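Local coordinates for sugar isomerase (Sinorhizobium meliloti, PDB 3QC0), which binds a zinc ion in a xylose isomerase-like TIM barrel and probably catalyses the isomerisation of a sugar, though its substrate is not established, at residues A12-C18 and W255-A260; F20-V24 and A50-V54; R66-F70 and A81-N85; G220-D224 and T266-Y271. All coordinates share one frame; numbering follows the deposited sequence. Where two conformers were deposited one is given.

Interaction 1 (A12-C18 and W255-A260)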
loop_
_atom_site.group_PDB
_atom_site.type_symbol
_atom_site.label_atom_id
_atom_site.label_comp_id
_atom_site.label_asym_id
_atom_site.label_seq_id
_atom_site.Cartn_x
_atom_site.Cartn_y
_atom_site.Cartn_z
ATOM N N ALA A 12 -9.492 -20.391 0.626
ATOM C CA ALA A 12 -10.107 -19.244 -0.037
ATOM C C ALA A 12 -9.979 -19.361 -1.550
ATOM O O ALA A 12 -10.813 -18.857 -2.293
ATOM C CB ALA A 12 -9.461 -17.937 0.423
ATOM N N THR A 13 -8.931 -20.018 -2.002
ATOM C CA THR A 13 -8.646 -20.152 -3.432
ATOM C C THR A 13 -9.787 -20.797 -4.214
ATOM O O THR A 13 -10.019 -20.446 -5.379
ATOM C CB THR A 13 -7.330 -20.916 -3.627
ATOM O OG1 THR A 13 -6.292 -20.138 -3.027
ATOM C CG2 THR A 13 -6.953 -21.133 -5.109
ATOM N N ILE A 14 -10.519 -21.691 -3.546
ATOM C CA ILE A 14 -11.673 -22.368 -4.190
ATOM C C ILE A 14 -12.916 -22.227 -3.314
ATOM O O ILE A 14 -13.770 -23.149 -3.207
ATOM C CB ILE A 14 -11.342 -23.871 -4.551
ATOM C CG1 ILE A 14 -10.754 -24.620 -3.360
ATOM C CG2 ILE A 14 -10.395 -23.938 -5.788
ATOM C CD1 ILE A 14 -10.623 -26.169 -3.590
ATOM N N ARG A 15 -13.062 -21.061 -2.693
ATOM C CA ARG A 15 -14.098 -20.853 -1.701
ATOM C C ARG A 15 -15.500 -20.778 -2.293
ATOM O O ARG A 15 -16.457 -21.074 -1.587
ATOM C CB ARG A 15 -13.838 -19.579 -0.870
ATOM C CG ARG A 15 -13.837 -18.310 -1.701
ATOM C CD ARG A 15 -15.038 -17.449 -1.510
ATOM N NE ARG A 15 -15.179 -17.004 -0.136
ATOM C CZ ARG A 15 -16.233 -16.320 0.314
ATOM N NH1 ARG A 15 -17.229 -15.988 -0.511
ATOM N NH2 ARG A 15 -16.298 -15.959 1.597
ATOM N N GLU A 16 -15.627 -20.375 -3.556
ATOM C CA GLU A 16 -16.957 -20.252 -4.163
ATOM C C GLU A 16 -17.448 -21.633 -4.602
ATOM O O GLU A 16 -18.662 -21.893 -4.606
ATOM C CB GLU A 16 -16.967 -19.278 -5.349
ATOM C CG GLU A 16 -16.829 -17.794 -4.945
ATOM C CD GLU A 16 -18.023 -17.273 -4.145
ATOM O OE1 GLU A 16 -19.184 -17.649 -4.441
ATOM O OE2 GLU A 16 -17.827 -16.464 -3.233
ATOM N N GLN A 17 -16.494 -22.508 -4.910
ATOM C CA GLN A 17 -16.778 -23.812 -5.528
ATOM C C GLN A 17 -16.967 -24.933 -4.533
ATOM O O GLN A 17 -17.690 -25.885 -4.816
ATOM C CB GLN A 17 -15.626 -24.204 -6.448
ATOM C CG GLN A 17 -15.354 -23.183 -7.564
ATOM C CD GLN A 17 -14.214 -22.205 -7.255
ATOM O OE1 GLN A 17 -14.148 -21.620 -6.149
ATOM N NE2 GLN A 17 -13.310 -22.037 -8.220
ATOM N N CYS A 18 -16.318 -24.836 -3.379
ATOM C CA CYS A 18 -16.162 -25.956 -2.478
ATOM C C CYS A 18 -16.292 -25.565 -1.039
ATOM O O CYS A 18 -15.659 -24.601 -0.604
ATOM C CB CYS A 18 -14.796 -26.638 -2.637
ATOM S SG CYS A 18 -14.374 -27.206 -4.282
ATOM N N TRP A 255 -10.677 -16.987 -11.141
ATOM C CA TRP A 255 -10.473 -18.334 -10.583
ATOM C C TRP A 255 -11.648 -18.837 -9.765
ATOM O O TRP A 255 -11.925 -20.052 -9.782
ATOM C CB TRP A 255 -9.160 -18.421 -9.795
ATOM C CG TRP A 255 -8.037 -18.038 -10.671
ATOM C CD1 TRP A 255 -7.349 -16.833 -10.675
ATOM C CD2 TRP A 255 -7.484 -18.812 -11.728
ATOM N NE1 TRP A 255 -6.425 -16.840 -11.668
ATOM C CE2 TRP A 255 -6.485 -18.021 -12.350
ATOM C CE3 TRP A 255 -7.761 -20.081 -12.246
ATOM C CZ2 TRP A 255 -5.724 -18.482 -13.411
ATOM C CZ3 TRP A 255 -7.011 -20.534 -13.297
ATOM C CH2 TRP A 255 -6.003 -19.752 -13.870
ATOM N N TRP A 256 -12.396 -17.946 -9.134
ATOM C CA TRP A 256 -13.577 -18.374 -8.379
ATOM C C TRP A 256 -14.732 -18.792 -9.296
ATOM O O TRP A 256 -15.688 -19.366 -8.800
ATOM C CB TRP A 256 -14.096 -17.294 -7.421
ATOM C CG TRP A 256 -13.250 -17.121 -6.179
ATOM C CD1 TRP A 256 -12.214 -17.904 -5.777
ATOM C CD2 TRP A 256 -13.396 -16.103 -5.190
ATOM N NE1 TRP A 256 -11.703 -17.438 -4.577
ATOM C CE2 TRP A 256 -12.412 -16.333 -4.198
ATOM C CE3 TRP A 256 -14.255 -15.027 -5.037
ATOM C CZ2 TRP A 256 -12.268 -15.514 -3.087
ATOM C CZ3 TRP A 256 -14.123 -14.216 -3.937
ATOM C CH2 TRP A 256 -13.131 -14.477 -2.959
ATOM N N LYS A 257 -14.634 -18.455 -10.581
ATOM C CA LYS A 257 -15.682 -18.782 -11.565
ATOM C C LYS A 257 -15.324 -20.022 -12.379
ATOM O O LYS A 257 -16.080 -20.419 -13.293
ATOM C CB LYS A 257 -15.916 -17.589 -12.496
ATOM C CG LYS A 257 -16.645 -16.418 -11.847
ATOM C CD LYS A 257 -16.865 -15.267 -12.831
ATOM C CE LYS A 257 -17.896 -14.274 -12.295
ATOM N NZ LYS A 257 -18.052 -13.082 -13.169
ATOM N N ARG A 258 -14.193 -20.652 -12.067
ATOM C CA ARG A 258 -13.716 -21.811 -12.814
ATOM C C ARG A 258 -13.841 -23.112 -12.007
ATOM O O ARG A 258 -13.929 -23.076 -10.788
ATOM C CB ARG A 258 -12.274 -21.567 -13.253
ATOM C CG ARG A 258 -12.214 -20.450 -14.304
ATOM C CD ARG A 258 -10.870 -19.858 -14.511
ATOM N NE ARG A 258 -9.962 -20.714 -15.249
ATOM C CZ ARG A 258 -8.928 -20.276 -15.962
ATOM N NH1 ARG A 258 -8.650 -18.981 -16.030
ATOM N NH2 ARG A 258 -8.156 -21.138 -16.608
ATOM N N PRO A 259 -13.899 -24.284 -12.687
ATOM C CA PRO A 259 -14.042 -25.519 -11.902
ATOM C C PRO A 259 -12.865 -25.707 -10.937
ATOM O O PRO A 259 -11.700 -25.506 -11.318
ATOM C CB PRO A 259 -14.096 -26.639 -12.981
ATOM C CG PRO A 259 -14.423 -25.920 -14.250
ATOM C CD PRO A 259 -13.758 -24.564 -14.125
ATOM N N ALA A 260 -13.186 -26.069 -9.701
ATOM C CA ALA A 260 -12.172 -26.193 -8.648
ATOM C C ALA A 260 -11.048 -27.111 -9.087
ATOM O O ALA A 260 -9.899 -26.880 -8.819
ATOM C CB ALA A 260 -12.785 -26.679 -7.337
#
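W256 and A12 open a set of hydrogen bonds between the two loops. The indole NE1 of W256 donates to A12 O at 2.8 Å in a bent bond (133°), with the acceptor tilted out of the indole plane; A12 O also accepts from R15 N of its own loop. Conversely, the Q17 amide reaches the opposite backbone: NE2 gives a fairly straight bond to R258 O (2.8 Å, 164°) and a weak one to W255 O at 2.9 Å. A bend at chi2 turns the amide toward these carbonyls.

One face of the W256 indole is covered by R15, whose CD stands 3.8 Å from the centroid of the six-membered ring of W256 in a CH-pi contact. The guanidinium continues past the ring to E16, where R15 NH1 and E16 OE2 form a salt bridge. T13 OG1 turns to V247 O and R258 pairs with E262.

C18 SG packs 3.5 Å from A260 CB. The contact joins the loops after strands 7-10 and 245-247, first and last of the TIM barrel, with A12 beside the zinc ligand E248. I14 and C18 rest on A23 of helix 20-29 and T13 on V263 of helix 260-274.

Interaction 2 (F20-V24 and A50-V54)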
loop_
_atom_site.group_PDB
_atom_site.type_symbol
_atom_site.label_atom_id
_atom_site.label_comp_id
_atom_site.label_asym_id
_atom_site.label_seq_id
_atom_site.Cartn_x
_atom_site.Cartn_y
_atom_site.Cartn_z
ATOM N N PHE A 20 -15.581 -27.306 2.886
ATOM C CA PHE A 20 -14.356 -27.907 3.436
ATOM C C PHE A 20 -14.061 -29.323 2.940
ATOM O O PHE A 20 -12.947 -29.630 2.528
ATOM C CB PHE A 20 -14.448 -27.908 4.983
ATOM C CG PHE A 20 -13.214 -28.405 5.675
ATOM C CD1 PHE A 20 -13.008 -29.740 5.916
ATOM C CD2 PHE A 20 -12.269 -27.498 6.170
ATOM C CE1 PHE A 20 -11.861 -30.181 6.554
ATOM C CE2 PHE A 20 -11.135 -27.920 6.788
ATOM C CZ PHE A 20 -10.924 -29.270 7.040
ATOM N N ALA A 21 -15.051 -30.234 3.014
ATOM C CA ALA A 21 -14.797 -31.595 2.625
ATOM C C ALA A 21 -14.447 -31.770 1.156
ATOM O O ALA A 21 -13.533 -32.541 0.828
ATOM C CB ALA A 21 -16.028 -32.459 2.949
ATOM N N GLU A 22 -15.171 -31.059 0.287
ATOM C CA GLU A 22 -14.899 -31.147 -1.151
ATOM C C GLU A 22 -13.555 -30.524 -1.490
ATOM O O GLU A 22 -12.821 -31.038 -2.321
ATOM C CB GLU A 22 -15.969 -30.465 -1.990
ATOM C CG GLU A 22 -15.823 -30.887 -3.482
ATOM C CD GLU A 22 -16.665 -30.080 -4.427
ATOM O OE1 GLU A 22 -17.627 -29.412 -3.969
ATOM O OE2 GLU A 22 -16.352 -30.121 -5.637
ATOM N N ALA A 23 -13.244 -29.402 -0.844
ATOM C CA ALA A 23 -11.948 -28.771 -1.044
ATOM C C ALA A 23 -10.826 -29.737 -0.679
ATOM O O ALA A 23 -9.874 -29.911 -1.406
ATOM C CB ALA A 23 -11.850 -27.485 -0.220
ATOM N N VAL A 24 -10.957 -30.416 0.447
ATOM C CA VAL A 24 -9.939 -31.375 0.839
ATOM C C VAL A 24 -9.834 -32.515 -0.197
ATOM O O VAL A 24 -8.737 -32.926 -0.562
ATOM C CB VAL A 24 -10.230 -31.944 2.252
ATOM C CG1 VAL A 24 -9.377 -33.188 2.508
ATOM C CG2 VAL A 24 -9.990 -30.833 3.324
ATOM N N ALA A 50 -14.312 -31.490 10.897
ATOM C CA ALA A 50 -13.134 -30.998 10.238
ATOM C C ALA A 50 -11.882 -31.664 10.795
ATOM O O ALA A 50 -11.018 -32.046 10.055
ATOM C CB ALA A 50 -13.045 -29.420 10.356
ATOM N N GLY A 51 -11.755 -31.773 12.111
ATOM C CA GLY A 51 -10.561 -32.402 12.693
ATOM C C GLY A 51 -10.478 -33.902 12.384
ATOM O O GLY A 51 -9.390 -34.458 12.225
ATOM N N ARG A 52 -11.627 -34.562 12.302
ATOM C CA ARG A 52 -11.632 -35.981 11.926
ATOM C C ARG A 52 -11.056 -36.162 10.519
ATOM O O ARG A 52 -10.197 -37.030 10.309
ATOM C CB ARG A 52 -13.040 -36.546 12.003
ATOM C CG ARG A 52 -13.081 -38.066 11.738
ATOM C CD ARG A 52 -14.487 -38.574 11.377
ATOM N NE ARG A 52 -14.949 -38.120 10.061
ATOM C CZ ARG A 52 -14.486 -38.552 8.884
ATOM N NH1 ARG A 52 -13.524 -39.472 8.817
ATOM N NH2 ARG A 52 -14.983 -38.054 7.759
ATOM N N ILE A 53 -11.506 -35.321 9.573
ATOM C CA ILE A 53 -10.995 -35.334 8.196
ATOM C C ILE A 53 -9.505 -35.040 8.180
ATOM O O ILE A 53 -8.725 -35.710 7.517
ATOM C CB ILE A 53 -11.733 -34.320 7.303
ATOM C CG1 ILE A 53 -13.189 -34.744 7.113
ATOM C CG2 ILE A 53 -10.998 -34.123 5.952
ATOM C CD1 ILE A 53 -14.093 -33.710 6.469
ATOM N N VAL A 54 -9.094 -34.003 8.918
ATOM C CA VAL A 54 -7.672 -33.725 9.021
ATOM C C VAL A 54 -6.843 -34.921 9.506
ATOM O O VAL A 54 -5.829 -35.270 8.899
ATOM C CB VAL A 54 -7.424 -32.479 9.938
ATOM C CG1 VAL A 54 -5.958 -32.364 10.314
ATOM C CG2 VAL A 54 -7.983 -31.231 9.228
#
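The F20 ring is the bump of this contact, pushed from helix 20-29 against the side of helix 47-57, where A50, I53 and V54 make the hollow. With CG anti to the backbone N (chi1 -176°), the ring reaches across to the neighbouring helix. A50 offers its methyl to one face: CB sits 4.2 Å from the centroid of the F20 ring, 19° off the normal, a CH-pi contact displaced toward the rim. V24 CG2, one turn further along the ring's own helix, lies over the opposite face. At the ring edge stand I53 CG2, 4.1 Å from F20 CE1, and V54 CG2, 4.2 Å from F20 CZ.

I53 is the answering bump. Its CG2 branch fits the notch beside F20 and V24, meeting V24 CG1 at 3.9 Å, while the CD1 end runs the other way toward A21, whose CB it approaches to 4.2 Å. The two helices pack side by side on the outside of the TIM barrel; the short segments run nearly parallel, 14° apart, with axes 11.0 Å from each other, a separation spanned by the aromatic ring and the isoleucine. I45 of helix 39-45 touches F20, A21, A50 and I53, and I35 of strand 34-36 lies against F20 and V24.

No hydrogen bond or charge pair crosses between the two segments; hydrocarbon contact carries their association, which depends on close fit and burial.

Interaction 3 (R66-F70 and A81-N85); sequences RGGFF and AIDDN
In the beta-alpha-beta unit formed by strand 60-68, helix 75-94 and strand 100-103, the C-terminal end of the first strand meets the helix through one buried asparagine, N85. Its carboxamide takes both polar groups of G68: OD1 accepts from G68 N at 2.7 Å, and ND2 donates to G68 O at 2.9 Å in a nearly straight bond (167°) lying in the carbonyl plane, on a lone pair. The other N-H of the amide returns to its own helix, where N85 ND2 reaches A81 O at 2.8 Å from above the carbonyl plane. Three hydrogen bonds therefore fix the rotation of the amide, use both its N-H groups and give the oxygen a donor in a buried position.

In this crossover the short strand and helix segments run roughly antiparallel (147°) with axes 7.8 Å apart, close enough for a single side chain to bridge. G67, with no side chain, lets its CA come 3.4 Å from N85 OD1. The positive phi of G68 is a separate matter, a backbone conformation that suits glycine. Beyond the strand, F70 swings back to lay its ring nearly parallel to the N85 amide, their planes 13° apart, with F70 CE1 3.4 Å from N85 ND2. I82 CG1 approaches the edge of that ring, and I125 of helix 114-135 also packs on F70. At the helix turn before N85, the A81 methyl is pressed against F69 O.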
loop_
_atom_site.group_PDB
_atom_site.type_symbol
_atom_site.label_atom_id
_atom_site.label_comp_id
_atom_site.label_asym_id
_atom_site.label_seq_id
_atom_site.Cartn_x
_atom_site.Cartn_y
_atom_site.Cartn_z
ATOM N N ARG A 66 -9.025 -16.780 10.387
ATOM C CA ARG A 66 -7.957 -15.994 10.999
ATOM C C ARG A 66 -8.452 -15.456 12.319
ATOM O O ARG A 66 -9.655 -15.308 12.553
ATOM C CB ARG A 66 -7.519 -14.805 10.084
ATOM C CG ARG A 66 -8.553 -13.707 9.828
ATOM C CD ARG A 66 -9.610 -14.077 8.885
ATOM N NE ARG A 66 -10.297 -12.929 8.272
ATOM C CZ ARG A 66 -11.560 -12.585 8.376
ATOM N NH1 ARG A 66 -12.474 -13.303 9.056
ATOM N NH2 ARG A 66 -11.941 -11.492 7.698
ATOM N N GLY A 67 -7.500 -15.095 13.174
ATOM C CA GLY A 67 -7.765 -14.254 14.322
ATOM C C GLY A 67 -7.386 -12.814 13.984
ATOM O O GLY A 67 -7.230 -12.459 12.806
ATOM N N GLY A 68 -7.289 -12.012 15.024
ATOM C CA GLY A 68 -6.956 -10.598 14.932
ATOM C C GLY A 68 -8.128 -9.715 15.283
ATOM O O GLY A 68 -8.867 -9.964 16.213
ATOM N N PHE A 69 -8.299 -8.668 14.472
ATOM C CA PHE A 69 -9.359 -7.681 14.635
ATOM C C PHE A 69 -9.451 -7.141 16.037
ATOM O O PHE A 69 -10.502 -7.136 16.663
ATOM C CB PHE A 69 -10.680 -8.270 14.085
ATOM C CG PHE A 69 -10.552 -8.619 12.646
ATOM C CD1 PHE A 69 -10.571 -7.619 11.697
ATOM C CD2 PHE A 69 -10.327 -9.928 12.243
ATOM C CE1 PHE A 69 -10.373 -7.912 10.324
ATOM C CE2 PHE A 69 -10.126 -10.217 10.896
ATOM C CZ PHE A 69 -10.146 -9.215 9.956
ATOM N N PHE A 70 -8.309 -6.611 16.507
ATOM C CA PHE A 70 -8.197 -6.147 17.881
ATOM C C PHE A 70 -8.736 -4.756 18.221
ATOM O O PHE A 70 -9.342 -4.584 19.270
ATOM C CB PHE A 70 -6.731 -6.234 18.339
ATOM C CG PHE A 70 -6.189 -7.630 18.346
ATOM C CD1 PHE A 70 -6.557 -8.504 19.353
ATOM C CD2 PHE A 70 -5.264 -8.050 17.408
ATOM C CE1 PHE A 70 -6.059 -9.767 19.379
ATOM C CE2 PHE A 70 -4.746 -9.323 17.450
ATOM C CZ PHE A 70 -5.164 -10.183 18.448
ATOM N N ALA A 81 -13.005 -9.010 21.205
ATOM C CA ALA A 81 -12.093 -9.439 20.153
ATOM C C ALA A 81 -11.029 -10.395 20.691
ATOM O O ALA A 81 -10.759 -11.442 20.095
ATOM C CB ALA A 81 -11.443 -8.230 19.455
ATOM N N ILE A 82 -10.430 -10.044 21.823
ATOM C CA ILE A 82 -9.408 -10.905 22.440
ATOM C C ILE A 82 -9.995 -12.281 22.720
ATOM O O ILE A 82 -9.375 -13.310 22.425
ATOM C CB ILE A 82 -8.844 -10.233 23.669
ATOM C CG1 ILE A 82 -7.957 -9.036 23.295
ATOM C CG2 ILE A 82 -8.043 -11.245 24.527
ATOM C CD1 ILE A 82 -7.764 -8.011 24.413
ATOM N N ASP A 83 -11.198 -12.311 23.287
ATOM C CA ASP A 83 -11.817 -13.572 23.624
ATOM C C ASP A 83 -12.111 -14.400 22.386
ATOM O O ASP A 83 -11.914 -15.628 22.421
ATOM C CB ASP A 83 -13.018 -13.359 24.573
ATOM C CG ASP A 83 -13.073 -14.389 25.682
ATOM O OD1 ASP A 83 -12.016 -14.727 26.290
ATOM O OD2 ASP A 83 -14.193 -14.882 25.946
ATOM N N ASP A 84 -12.589 -13.772 21.282
ATOM C CA ASP A 84 -12.711 -14.480 20.001
ATOM C C ASP A 84 -11.423 -15.117 19.551
ATOM O O ASP A 84 -11.429 -16.232 19.033
ATOM C CB ASP A 84 -13.251 -13.583 18.855
ATOM C CG ASP A 84 -13.328 -14.313 17.504
ATOM O OD1 ASP A 84 -14.133 -15.299 17.441
ATOM O OD2 ASP A 84 -12.540 -13.972 16.559
ATOM N N ASN A 85 -10.291 -14.419 19.746
ATOM C CA ASN A 85 -9.022 -14.970 19.373
ATOM C C ASN A 85 -8.684 -16.222 20.194
ATOM O O ASN A 85 -8.041 -17.124 19.675
ATOM C CB ASN A 85 -7.905 -13.929 19.542
ATOM C CG ASN A 85 -7.795 -12.977 18.352
ATOM O OD1 ASN A 85 -7.005 -13.248 17.448
ATOM N ND2 ASN A 85 -8.580 -11.882 18.343
#

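Interaction 4 (G220-D224 and T266-Y271); sequences GMMGD and TCVERY
A type II beta turn from M221 to D224, closed by D224 N bonding to M221 O and passing through G223 at positive phi (95°), presents M222 O and the D224 carboxylate to R270 on helix 260-274. Both acceptors lie close to the guanidinium plane. R270 NH1 donates to M222 O at 2.8 Å, from above that carbonyl's plane, and to D224 OD1 at 2.7 Å; NH2 reaches the same D224 OD1 at 2.9 Å. The salt bridge is thus end-on, two nitrogens gripping one oxygen, and the carboxylate is turned 70° from the guanidinium. Such a paired charge probably favours the ionised form of D224.

Selenomethionine M221 lies over one face of the guanidinium with its CG, which also meets R270 CG at 3.7 Å. Bends at chi2 and chi3 carry its CE to T266 CG2 (3.8 Å) and C267 SG (3.9 Å). M222, also selenomethionine, curls its CE to 3.8 Å from C267 O.

The turn belongs to the long loop between strand 200-205 and helix 229-238, with G223 N held by D207. Behind the contact, M222 and C267 pack on V247 of TIM-barrel strand 245-247, C267 also touches I9 of strand 7-10, and W255 lies against M221 and T266.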
loop_
_atom_site.group_PDB
_atom_site.type_symbol
_atom_site.label_atom_id
_atom_site.label_comp_id
_atom_site.label_asym_id
_atom_site.label_seq_id
_atom_site.Cartn_x
_atom_site.Cartn_y
_atom_site.Cartn_z
ATOM N N GLY A 220 -3.801 -12.486 -8.297
ATOM C CA GLY A 220 -3.425 -13.275 -9.465
ATOM C C GLY A 220 -2.977 -14.672 -9.128
ATOM O O GLY A 220 -2.472 -14.941 -8.022
HETATM N N MSE A 221 -3.203 -15.587 -10.076
HETATM C CA MSE A 221 -2.524 -16.846 -10.075
HETATM C C MSE A 221 -1.028 -16.581 -10.261
HETATM O O MSE A 221 -0.620 -15.723 -11.058
HETATM C CB MSE A 221 -3.063 -17.688 -11.237
HETATM C CG MSE A 221 -2.431 -19.041 -11.431
HETATM SE SE MSE A 221 -2.591 -20.294 -9.980
HETATM C CE MSE A 221 -4.544 -20.536 -10.239
HETATM N N MSE A 222 -0.221 -17.339 -9.563
HETATM C CA MSE A 222 1.228 -17.203 -9.648
HETATM C C MSE A 222 1.690 -17.271 -11.087
HETATM O O MSE A 222 1.377 -18.220 -11.792
HETATM C CB MSE A 222 1.935 -18.312 -8.888
HETATM C CG MSE A 222 1.778 -18.297 -7.417
HETATM SE SE MSE A 222 0.136 -19.117 -6.744
HETATM C CE MSE A 222 0.271 -20.881 -7.440
ATOM N N GLY A 223 2.468 -16.290 -11.519
ATOM C CA GLY A 223 2.957 -16.189 -12.888
ATOM C C GLY A 223 2.138 -15.315 -13.816
ATOM O O GLY A 223 2.599 -14.995 -14.923
ATOM N N ASP A 224 0.929 -14.951 -13.414
ATOM C CA ASP A 224 0.093 -14.076 -14.218
ATOM C C ASP A 224 0.400 -12.618 -13.910
ATOM O O ASP A 224 -0.045 -11.715 -14.648
ATOM C CB ASP A 224 -1.403 -14.334 -13.976
ATOM C CG ASP A 224 -1.939 -15.588 -14.692
ATOM O OD1 ASP A 224 -1.183 -16.201 -15.484
ATOM O OD2 ASP A 224 -3.146 -15.871 -14.501
ATOM N N THR A 266 -4.080 -25.892 -11.994
ATOM C CA THR A 266 -3.294 -24.717 -12.412
ATOM C C THR A 266 -2.380 -24.301 -11.261
ATOM O O THR A 266 -1.200 -24.008 -11.508
ATOM C CB THR A 266 -4.214 -23.575 -12.867
ATOM O OG1 THR A 266 -5.096 -24.065 -13.915
ATOM C CG2 THR A 266 -3.421 -22.331 -13.335
ATOM N N CYS A 267 -2.863 -24.315 -10.010
ATOM C CA CYS A 267 -1.960 -24.031 -8.884
ATOM C C CYS A 267 -0.768 -24.957 -8.877
ATOM O O CYS A 267 0.327 -24.528 -8.628
ATOM C CB CYS A 267 -2.609 -24.102 -7.498
ATOM S SG CYS A 267 -3.936 -22.979 -7.218
ATOM N N VAL A 268 -0.959 -26.251 -9.115
ATOM C CA VAL A 268 0.191 -27.154 -9.099
ATOM C C VAL A 268 1.176 -26.847 -10.242
ATOM O O VAL A 268 2.384 -26.861 -10.039
ATOM C CB VAL A 268 -0.253 -28.643 -9.193
ATOM C CG1 VAL A 268 0.947 -29.550 -9.483
ATOM C CG2 VAL A 268 -0.984 -29.061 -7.916
ATOM N N GLU A 269 0.651 -26.574 -11.440
ATOM C CA GLU A 269 1.490 -26.265 -12.593
ATOM C C GLU A 269 2.289 -24.992 -12.324
ATOM O O GLU A 269 3.508 -24.939 -12.569
ATOM C CB GLU A 269 0.635 -26.081 -13.850
ATOM C CG GLU A 269 1.399 -25.777 -15.100
ATOM C CD GLU A 269 2.293 -26.913 -15.578
ATOM O OE1 GLU A 269 2.035 -28.043 -15.240
ATOM O OE2 GLU A 269 3.241 -26.656 -16.324
ATOM N N ARG A 270 1.600 -23.971 -11.827
ATOM C CA ARG A 270 2.260 -22.660 -11.623
ATOM C C ARG A 270 3.224 -22.719 -10.452
ATOM O O ARG A 270 4.262 -22.084 -10.471
ATOM C CB ARG A 270 1.249 -21.565 -11.412
ATOM C CG ARG A 270 0.365 -21.229 -12.628
ATOM C CD ARG A 270 1.132 -20.973 -13.925
ATOM N NE ARG A 270 0.211 -20.556 -14.991
ATOM C CZ ARG A 270 -0.239 -19.320 -15.170
ATOM N NH1 ARG A 270 0.130 -18.333 -14.348
ATOM N NH2 ARG A 270 -1.079 -19.062 -16.175
ATOM N N TYR A 271 2.886 -23.489 -9.425
ATOM C CA TYR A 271 3.826 -23.790 -8.355
ATOM C C TYR A 271 5.107 -24.429 -8.876
ATOM O O TYR A 271 6.223 -24.055 -8.483
ATOM C CB TYR A 271 3.158 -24.747 -7.352
ATOM C CG TYR A 271 4.107 -25.298 -6.324
ATOM C CD1 TYR A 271 4.709 -24.459 -5.371
ATOM C CD2 TYR A 271 4.384 -26.662 -6.269
ATOM C CE1 TYR A 271 5.580 -24.977 -4.408
ATOM C CE2 TYR A 271 5.242 -27.196 -5.310
ATOM C CZ TYR A 271 5.824 -26.369 -4.382
ATOM O OH TYR A 271 6.665 -26.951 -3.466
#

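In the fold
From the N terminus, the loop at 12-18, just after the first barrel strand, meets 255-260, after the eighth; interaction 1 thus closes a loop that takes in most of the chain and links the two ends of the barrel's strand order. Interactions 2 and 3 nest inside it in series: the first pairs helices 20-29 and 47-57, the second binds strand 60-68 to helix 75-94. Interaction 4 opens within the large loop but closes beyond it on helix 260-274, crossing interaction 1. Interactions 1 and 4 touch, as do 1 and 2. Interaction 3 stands apart, across the chain's centre from interaction 4.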